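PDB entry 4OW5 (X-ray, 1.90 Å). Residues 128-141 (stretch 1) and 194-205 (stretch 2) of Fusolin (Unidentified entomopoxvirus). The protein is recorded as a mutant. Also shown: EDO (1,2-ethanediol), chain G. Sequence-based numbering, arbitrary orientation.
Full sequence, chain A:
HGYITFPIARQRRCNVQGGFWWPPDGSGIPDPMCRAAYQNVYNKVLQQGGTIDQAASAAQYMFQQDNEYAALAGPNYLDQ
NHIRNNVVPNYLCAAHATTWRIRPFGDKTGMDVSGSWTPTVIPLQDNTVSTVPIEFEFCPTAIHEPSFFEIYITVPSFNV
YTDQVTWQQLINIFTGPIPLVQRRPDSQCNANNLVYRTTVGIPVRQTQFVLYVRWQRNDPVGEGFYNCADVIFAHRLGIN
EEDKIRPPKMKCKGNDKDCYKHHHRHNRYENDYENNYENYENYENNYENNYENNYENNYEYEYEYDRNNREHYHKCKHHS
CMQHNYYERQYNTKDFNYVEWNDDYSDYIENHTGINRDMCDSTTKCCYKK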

ATOM      1  N   THR A 128       6.169  -8.853 -10.838  1.00 15.16           N
ATOM      2  CA  THR A 128       6.485  -8.245 -12.119  1.00 15.67           C
ATOM      3  C   THR A 128       5.368  -8.407 -13.145  1.00 18.18           C
ATOM      4  O   THR A 128       5.486  -7.773 -14.177  1.00 16.01           O
ATOM      5  N   VAL A 129       4.277  -9.191 -12.881  1.00 18.29           N
ATOM      6  CA  VAL A 129       3.138  -9.303 -13.824  1.00 19.42           C
ATOM      7  C   VAL A 129       2.554  -7.958 -14.153  1.00 22.26           C
ATOM      8  O   VAL A 129       2.362  -7.148 -13.254  1.00 22.49           O
ATOM      9  N   SER A 130       2.195  -7.744 -15.408  1.00 18.15           N
ATOM     10  CA  SER A 130       1.601  -6.476 -15.842  1.00 19.67           C
ATOM     11  C   SER A 130       0.066  -6.501 -15.740  1.00 21.97           C
ATOM     12  O   SER A 130      -0.557  -5.435 -15.600  1.00 20.35           O
ATOM     13  N   THR A 131      -0.549  -7.698 -15.871  1.00 16.56           N
ATOM     14  CA  THR A 131      -1.988  -7.866 -15.741  1.00 16.71           C
ATOM     15  C   THR A 131      -2.304  -9.142 -14.996  1.00 19.72           C
ATOM     16  O   THR A 131      -1.565 -10.113 -15.096  1.00 20.93           O
ATOM     17  N   VAL A 132      -3.403  -9.138 -14.267  1.00 16.22           N
ATOM     18  CA  VAL A 132      -3.875 -10.293 -13.501  1.00 15.52           C
ATOM     19  C   VAL A 132      -5.279 -10.618 -13.984  1.00 17.44           C
ATOM     20  O   VAL A 132      -6.180  -9.777 -13.835  1.00 15.44           O
ATOM     21  N   PRO A 133      -5.526 -11.811 -14.550  1.00 14.53           N
ATOM     22  CA  PRO A 133      -6.912 -12.141 -14.918  1.00 14.15           C
ATOM     23  C   PRO A 133      -7.783 -12.390 -13.704  1.00 17.95           C
ATOM     24  O   PRO A 133      -7.365 -13.090 -12.789  1.00 16.62           O
ATOM     25  N   ILE A 134      -8.961 -11.785 -13.665  1.00 17.13           N
ATOM     26  CA  ILE A 134      -9.930 -12.093 -12.633  1.00 17.82           C
ATOM     27  C   ILE A 134     -11.190 -12.548 -13.341  1.00 20.28           C
ATOM     28  O   ILE A 134     -11.609 -11.922 -14.313  1.00 18.38           O
ATOM     29  N   GLU A 135     -11.829 -13.586 -12.817  1.00 14.89           N
ATOM     30  CA  GLU A 135     -13.087 -13.994 -13.377  1.00 15.17           C
ATOM     31  C   GLU A 135     -14.210 -13.261 -12.623  1.00 15.37           C
ATOM     32  O   GLU A 135     -14.578 -13.642 -11.527  1.00 15.79           O
ATOM     33  N   PHE A 136     -14.741 -12.230 -13.239  1.00 12.92           N
ATOM     34  CA  PHE A 136     -15.848 -11.461 -12.723  1.00 14.08           C
ATOM     35  C   PHE A 136     -17.074 -12.326 -12.571  1.00 15.83           C
ATOM     36  O   PHE A 136     -17.356 -13.141 -13.451  1.00 16.18           O
ATOM     37  N   GLU A 137     -17.812 -12.134 -11.484  1.00 12.44           N
ATOM     38  CA  GLU A 137     -19.116 -12.760 -11.272  1.00 11.48           C
ATOM     39  C   GLU A 137     -20.098 -11.661 -10.912  1.00 13.99           C
ATOM     40  O   GLU A 137     -19.875 -10.897  -9.956  1.00 12.84           O
ATOM     41  N   PHE A 138     -21.106 -11.487 -11.746  1.00 11.90           N
ATOM     42  CA  PHE A 138     -22.181 -10.538 -11.518  1.00 11.04           C
ATOM     43  C   PHE A 138     -23.451 -11.366 -11.250  1.00 15.40           C
ATOM     44  O   PHE A 138     -23.804 -12.255 -12.039  1.00 14.90           O
ATOM     45  N   CYS A 139     -24.092 -11.081 -10.140  1.00 12.66           N
ATOM     46  CA  CYS A 139     -25.234 -11.797  -9.600  1.00 13.58           C
ATOM     47  C   CYS A 139     -26.542 -11.108  -9.981  1.00 16.04           C
ATOM     48  O   CYS A 139     -26.890 -10.094  -9.369  1.00 13.28           O
ATOM     49  N   PRO A 140     -27.314 -11.653 -10.953  1.00 12.70           N
ATOM     50  CA  PRO A 140     -28.602 -11.022 -11.283  1.00 12.91           C
ATOM     51  C   PRO A 140     -29.681 -11.557 -10.358  1.00 18.65           C
ATOM     52  O   PRO A 140     -29.905 -12.761 -10.324  1.00 19.98           O
ATOM     53  N   THR A 141     -30.310 -10.692  -9.570  1.00 15.93           N
ATOM     54  CA  THR A 141     -31.409 -11.128  -8.725  1.00 15.64           C
ATOM     55  C   THR A 141     -32.680 -11.246  -9.601  1.00 17.95           C
ATOM     56  O   THR A 141     -33.601 -11.969  -9.236  1.00 17.72           O
ATOM     57  N   LEU A 194     -28.413 -18.660 -12.119  1.00 16.07           N
ATOM     58  CA  LEU A 194     -27.648 -18.129 -13.250  1.00 15.79           C
ATOM     59  C   LEU A 194     -26.844 -16.899 -12.790  1.00 16.86           C
ATOM     60  O   LEU A 194     -27.315 -16.121 -11.966  1.00 17.33           O
ATOM     61  N   VAL A 195     -25.641 -16.749 -13.307  1.00 13.26           N
ATOM     62  CA  VAL A 195     -24.764 -15.605 -13.058  1.00 12.94           C
ATOM     63  C   VAL A 195     -24.204 -15.141 -14.393  1.00 16.99           C
ATOM     64  O   VAL A 195     -24.263 -15.876 -15.384  1.00 18.88           O
ATOM     65  N   TYR A 196     -23.633 -13.950 -14.409  1.00 13.42           N
ATOM     66  CA  TYR A 196     -22.848 -13.444 -15.516  1.00 13.16           C
ATOM     67  C   TYR A 196     -21.408 -13.604 -15.099  1.00 18.27           C
ATOM     68  O   TYR A 196     -21.048 -13.110 -14.030  1.00 17.03           O
ATOM     69  N   ARG A 197     -20.601 -14.325 -15.882  1.00 15.74           N
ATOM     70  CA  ARG A 197     -19.168 -14.497 -15.604  1.00 15.60           C
ATOM     71  C   ARG A 197     -18.318 -14.216 -16.803  1.00 22.21           C
ATOM     72  O   ARG A 197     -18.636 -14.681 -17.881  1.00 21.89           O
ATOM     73  N   THR A 198     -17.187 -13.552 -16.603  1.00 21.02           N
ATOM     74  CA  THR A 198     -16.226 -13.269 -17.670  1.00 23.11           C
ATOM     75  C   THR A 198     -14.841 -13.044 -17.054  1.00 24.87           C
ATOM     76  O   THR A 198     -14.764 -12.530 -15.958  1.00 23.82           O
ATOM     77  N   THR A 199     -13.773 -13.368 -17.777  1.00 23.58           N
ATOM     78  CA  THR A 199     -12.407 -13.092 -17.367  1.00 22.11           C
ATOM     79  C   THR A 199     -11.956 -11.834 -18.054  1.00 25.85           C
ATOM     80  O   THR A 199     -12.064 -11.711 -19.282  1.00 24.25           O
ATOM     81  N   VAL A 200     -11.390 -10.917 -17.260  1.00 21.99           N
ATOM     82  CA  VAL A 200     -10.798  -9.673 -17.736  1.00 22.20           C
ATOM     83  C   VAL A 200      -9.425  -9.599 -17.142  1.00 22.29           C
ATOM     84  O   VAL A 200      -9.263  -9.957 -15.967  1.00 19.84           O
ATOM     85  N   GLY A 201      -8.454  -9.158 -17.945  1.00 18.78           N
ATOM     86  CA  GLY A 201      -7.106  -8.926 -17.484  1.00 18.25           C
ATOM     87  C   GLY A 201      -7.123  -7.597 -16.773  1.00 21.78           C
ATOM     88  O   GLY A 201      -7.500  -6.597 -17.369  1.00 23.28           O
ATOM     89  N   ILE A 202      -6.823  -7.588 -15.493  1.00 16.84           N
ATOM     90  CA  ILE A 202      -6.828  -6.351 -14.694  1.00 15.86           C
ATOM     91  C   ILE A 202      -5.437  -5.773 -14.665  1.00 19.30           C
ATOM     92  O   ILE A 202      -4.537  -6.459 -14.194  1.00 17.61           O
ATOM     93  N   PRO A 203      -5.236  -4.515 -15.109  1.00 18.39           N
ATOM     94  CA  PRO A 203      -3.895  -3.913 -15.010  1.00 19.08           C
ATOM     95  C   PRO A 203      -3.446  -3.901 -13.556  1.00 22.18           C
ATOM     96  O   PRO A 203      -4.224  -3.563 -12.665  1.00 18.90           O
ATOM     97  N   VAL A 204      -2.219  -4.312 -13.315  1.00 19.70           N
ATOM     98  CA  VAL A 204      -1.740  -4.318 -11.987  1.00 20.89           C
ATOM     99  C   VAL A 204      -1.609  -2.817 -11.560  1.00 26.01           C
ATOM    100  O   VAL A 204      -1.519  -1.887 -12.384  1.00 24.66           O
ATOM    101  N   ARG A 205      -1.937  -2.613 -10.322  1.00 21.23           N
ATOM    102  CA  ARG A 205      -1.898  -1.317  -9.652  1.00 19.18           C
ATOM    103  C   ARG A 205      -1.050  -1.535  -8.436  1.00 19.21           C
ATOM    104  O   ARG A 205      -1.098  -2.621  -7.842  1.00 16.79           O
TER

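What satisfies the backbone donors and acceptors between the two strands? They run antiparallel, and at Val132–Ile202, Ile134–Val200, Phe136–Thr198 and Phe138–Tyr196 each residue gives its NH to its partner's carbonyl. Phe138 N to Tyr196 O is 2.8 Å and nearly straight; Phe136 N to Thr198 O is short, 2.7 Å, but bent to 131°. Beyond the strands, Val204 N donates to Ser130 O at 3.0 Å.

How do the apolar side chains pack? The residues of these four pairs share one face. Phe136 (chi1 m) places CE2 3.8 Å from CD1 of Ile202 (m, m), which lies at the ring edge, and CD2 3.8 Å from CG2 of Val200 (t). Ile134 (p, t) meets Ile202 through CG1 to CG1 at 3.7 Å. Towards one end, Val204 (t) points toward the first stretch, its CG2 3.6 Å from CG2 of Val132 (t). Towards the other, CB of Pro140 lies 4.0 Å from CE2 of Tyr196 (m).

Where do the charged groups on the opposite face find partners? Glu137 lies directly across from Arg197 (chi1 m), and Glu135, paired with Thr199, approaches it diagonally; both acids have chi1 t. Glu135 OE2 forms a long salt bridge with Arg197 NE, 3.7 Å apart, and water 1 helps span that gap: it donates to Glu135 OE2 at 3.3 Å and accepts from Arg197 NE at 3.2 Å. Water 2 links the other acid more tightly, donating to Glu137 OE2 at 2.6 Å and accepting from Arg197 NH1 at 3.0 Å. Both carboxylates have further hydrogen bonds elsewhere in the structure.

What does Arg205 bind? Its CB points away from the first stretch. Arg205 NH2 donates to O1 of the ethanediol at 2.9 Å, while Arg205 NH1 makes a weak 3.3 Å hydrogen bond to Val204 O.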

ATOM      1  CB  THR A 128       7.794  -8.801 -12.684  1.00 23.44           C
ATOM      2  OG1 THR A 128       7.634 -10.185 -12.956  1.00 24.04           O
ATOM      3  CG2 THR A 128       8.985  -8.536 -11.790  1.00 22.63           C
ATOM      4  CB  VAL A 129       1.955 -10.210 -13.355  1.00 24.17           C
ATOM      5  CG1 VAL A 129       2.309 -11.665 -13.463  1.00 25.68           C
ATOM      6  CG2 VAL A 129       1.427  -9.832 -11.959  1.00 24.94           C
ATOM      7  CB  SER A 130       2.021  -6.163 -17.268  1.00 27.00           C
ATOM      8  OG  SER A 130       1.898  -7.333 -18.064  1.00 46.77           O
ATOM      9  CB  THR A 131      -2.692  -7.888 -17.115  1.00 27.65           C
ATOM     10  OG1 THR A 131      -2.252  -9.040 -17.832  1.00 30.91           O
ATOM     11  CG2 THR A 131      -2.455  -6.618 -17.919  1.00 28.85           C
ATOM     12  CB  VAL A 132      -3.871 -10.032 -11.969  1.00 19.66           C
ATOM     13  CG1 VAL A 132      -4.510 -11.184 -11.211  1.00 18.87           C
ATOM     14  CG2 VAL A 132      -2.461  -9.799 -11.452  1.00 21.83           C
ATOM     15  CB  PRO A 133      -6.768 -13.424 -15.721  1.00 16.69           C
ATOM     16  CG  PRO A 133      -5.555 -14.056 -15.196  1.00 19.48           C
ATOM     17  CD  PRO A 133      -4.610 -12.930 -14.841  1.00 14.69           C
ATOM     18  CB  ILE A 134     -10.189 -10.979 -11.592  1.00 20.82           C
ATOM     19  CG1 ILE A 134     -11.143  -9.892 -12.063  1.00 23.38           C
ATOM     20  CG2 ILE A 134      -8.881 -10.422 -11.075  1.00 22.14           C
ATOM     21  CD1 ILE A 134     -11.497  -8.862 -10.948  1.00 36.84           C
ATOM     22  CB  GLU A 135     -13.269 -15.502 -13.365  1.00 16.26           C
ATOM     23  CG  GLU A 135     -14.511 -15.915 -14.124  1.00 22.15           C
ATOM     24  CD  GLU A 135     -14.862 -17.377 -13.963  1.00 41.54           C
ATOM     25  OE1 GLU A 135     -15.082 -17.815 -12.809  1.00 27.31           O
ATOM     26  OE2 GLU A 135     -15.037 -18.056 -15.000  1.00 37.59           O
ATOM     27  CB  PHE A 136     -16.208 -10.273 -13.649  1.00 17.12           C
ATOM     28  CG  PHE A 136     -15.346  -9.058 -13.476  1.00 21.43           C
ATOM     29  CD1 PHE A 136     -15.711  -8.055 -12.604  1.00 25.59           C
ATOM     30  CD2 PHE A 136     -14.174  -8.910 -14.205  1.00 26.57           C
ATOM     31  CE1 PHE A 136     -14.931  -6.912 -12.463  1.00 27.69           C
ATOM     32  CE2 PHE A 136     -13.377  -7.775 -14.044  1.00 30.10           C
ATOM     33  CZ  PHE A 136     -13.776  -6.774 -13.194  1.00 28.10           C
ATOM     34  CB  GLU A 137     -19.077 -13.866 -10.187  1.00 12.53           C
ATOM     35  CG  GLU A 137     -20.360 -14.679 -10.167  1.00 13.02           C
ATOM     36  CD  GLU A 137     -20.527 -15.645  -9.010  1.00 24.86           C
ATOM     37  OE1 GLU A 137     -20.465 -15.186  -7.850  1.00 23.44           O
ATOM     38  OE2 GLU A 137     -20.807 -16.841  -9.258  1.00 20.36           O
ATOM     39  CB  PHE A 138     -22.324  -9.579 -12.691  1.00 12.28           C
ATOM     40  CG  PHE A 138     -23.237  -8.426 -12.371  1.00 13.11           C
ATOM     41  CD1 PHE A 138     -24.605  -8.535 -12.551  1.00 15.83           C
ATOM     42  CD2 PHE A 138     -22.731  -7.231 -11.868  1.00 13.26           C
ATOM     43  CE1 PHE A 138     -25.456  -7.489 -12.191  1.00 15.57           C
ATOM     44  CE2 PHE A 138     -23.578  -6.165 -11.586  1.00 16.70           C
ATOM     45  CZ  PHE A 138     -24.943  -6.311 -11.727  1.00 14.88           C
ATOM     46  CB  CYS A 139     -25.072 -11.893  -8.088  1.00 16.37           C
ATOM     47  SG  CYS A 139     -26.350 -12.847  -7.234  1.00 22.07           S
ATOM     48  CB  PRO A 140     -28.835 -11.447 -12.726  1.00 14.64           C
ATOM     49  CG  PRO A 140     -28.188 -12.820 -12.812  1.00 17.70           C
ATOM     50  CD  PRO A 140     -27.086 -12.860 -11.779  1.00 13.37           C
ATOM     51  CB  THR A 141     -31.572 -10.206  -7.534  1.00 19.09           C
ATOM     52  OG1 THR A 141     -31.900  -8.904  -7.974  1.00 17.72           O
ATOM     53  CG2 THR A 141     -30.320 -10.157  -6.675  1.00 18.87           C
ATOM     54  CB  LEU A 194     -28.561 -17.737 -14.418  1.00 15.94           C
ATOM     55  CG  LEU A 194     -29.347 -18.865 -15.103  1.00 20.15           C
ATOM     56  CD1 LEU A 194     -30.253 -18.308 -16.156  1.00 21.63           C
ATOM     57  CD2 LEU A 194     -28.422 -19.881 -15.700  1.00 17.45           C
ATOM     58  CB  VAL A 195     -23.611 -15.953 -12.071  1.00 16.53           C
ATOM     59  CG1 VAL A 195     -24.134 -16.196 -10.656  1.00 16.77           C
ATOM     60  CG2 VAL A 195     -22.789 -17.146 -12.557  1.00 16.57           C
ATOM     61  CB  TYR A 196     -23.135 -11.997 -15.832  1.00 14.10           C
ATOM     62  CG  TYR A 196     -24.508 -11.731 -16.388  1.00 14.75           C
ATOM     63  CD1 TYR A 196     -24.761 -11.866 -17.736  1.00 16.41           C
ATOM     64  CD2 TYR A 196     -25.504 -11.187 -15.594  1.00 16.41           C
ATOM     65  CE1 TYR A 196     -26.013 -11.582 -18.270  1.00 16.10           C
ATOM     66  CE2 TYR A 196     -26.767 -10.918 -16.105  1.00 17.31           C
ATOM     67  CZ  TYR A 196     -27.029 -11.145 -17.441  1.00 20.63           C
ATOM     68  OH  TYR A 196     -28.271 -10.848 -17.933  1.00 21.69           O
ATOM     69  CB  ARG A 197     -18.815 -15.904 -15.162  1.00 16.75           C
ATOM     70  CG  ARG A 197     -19.263 -16.318 -13.822  1.00 15.72           C
ATOM     71  CD  ARG A 197     -18.519 -17.578 -13.384  1.00 23.94           C
ATOM     72  NE  ARG A 197     -18.621 -18.702 -14.321  1.00 24.74           N
ATOM     73  CZ  ARG A 197     -19.487 -19.720 -14.246  1.00 29.62           C
ATOM     74  NH1 ARG A 197     -20.371 -19.782 -13.264  1.00 17.69           N
ATOM     75  NH2 ARG A 197     -19.460 -20.690 -15.152  1.00 20.10           N
ATOM     76  CB  THR A 198     -16.683 -12.032 -18.503  1.00 32.13           C
ATOM     77  OG1 THR A 198     -15.966 -11.990 -19.723  1.00 40.94           O
ATOM     78  CG2 THR A 198     -16.520 -10.702 -17.769  1.00 32.92           C
ATOM     79  CB  THR A 199     -11.468 -14.264 -17.660  1.00 21.65           C
ATOM     80  OG1 THR A 199     -11.911 -15.375 -16.896  1.00 28.80           O
ATOM     81  CG2 THR A 199     -10.015 -13.969 -17.261  1.00 19.86           C
ATOM     82  CB  VAL A 200     -11.649  -8.436 -17.341  1.00 27.88           C
ATOM     83  CG1 VAL A 200     -11.043  -7.149 -17.897  1.00 28.04           C
ATOM     84  CG2 VAL A 200     -13.079  -8.598 -17.797  1.00 28.60           C
ATOM     85  CB  ILE A 202      -7.328  -6.643 -13.259  1.00 16.83           C
ATOM     86  CG1 ILE A 202      -8.711  -7.335 -13.291  1.00 17.12           C
ATOM     87  CG2 ILE A 202      -7.370  -5.355 -12.426  1.00 17.93           C
ATOM     88  CD1 ILE A 202      -9.837  -6.511 -13.939  1.00 24.85           C
ATOM     89  CB  PRO A 203      -4.086  -2.480 -15.564  1.00 21.55           C
ATOM     90  CG  PRO A 203      -5.353  -2.554 -16.366  1.00 26.39           C
ATOM     91  CD  PRO A 203      -6.210  -3.571 -15.695  1.00 21.81           C
ATOM     92  CB  VAL A 204      -0.463  -5.192 -11.818  1.00 26.50           C
ATOM     93  CG1 VAL A 204       0.061  -5.146 -10.399  1.00 26.59           C
ATOM     94  CG2 VAL A 204      -0.793  -6.636 -12.146  1.00 27.41           C
ATOM     95  CB  ARG A 205      -3.324  -0.877  -9.279  1.00 19.05           C
ATOM     96  CG  ARG A 205      -4.180  -0.433 -10.460  1.00 18.92           C
ATOM     97  CD  ARG A 205      -3.952   1.003 -10.797  1.00 19.44           C
ATOM     98  NE  ARG A 205      -4.778   1.465 -11.919  1.00 19.79           N
ATOM     99  CZ  ARG A 205      -4.494   1.276 -13.201  1.00 22.45           C
ATOM    100  NH1 ARG A 205      -3.403   0.612 -13.560  1.00 20.86           N
ATOM    101  NH2 ARG A 205      -5.297   1.752 -14.139  1.00 15.72           N
TER
HETATM  102  C1  EDO G 406      -3.127   1.906 -16.883  1.00 43.03           C
HETATM  103  O1  EDO G 406      -4.274   1.074 -16.780  1.00 38.16           O
HETATM  104  C2  EDO G 406      -1.854   1.033 -16.826  1.00 44.76           C
HETATM  105  O2  EDO G 406      -0.871   1.693 -16.038  1.00 48.76           O
HETATM  106  O   HOH W   1     -17.187 -19.342 -17.106  1.00 39.78           O
HETATM  107  O   HOH W   2     -20.153 -19.054 -10.380  1.00 16.65           O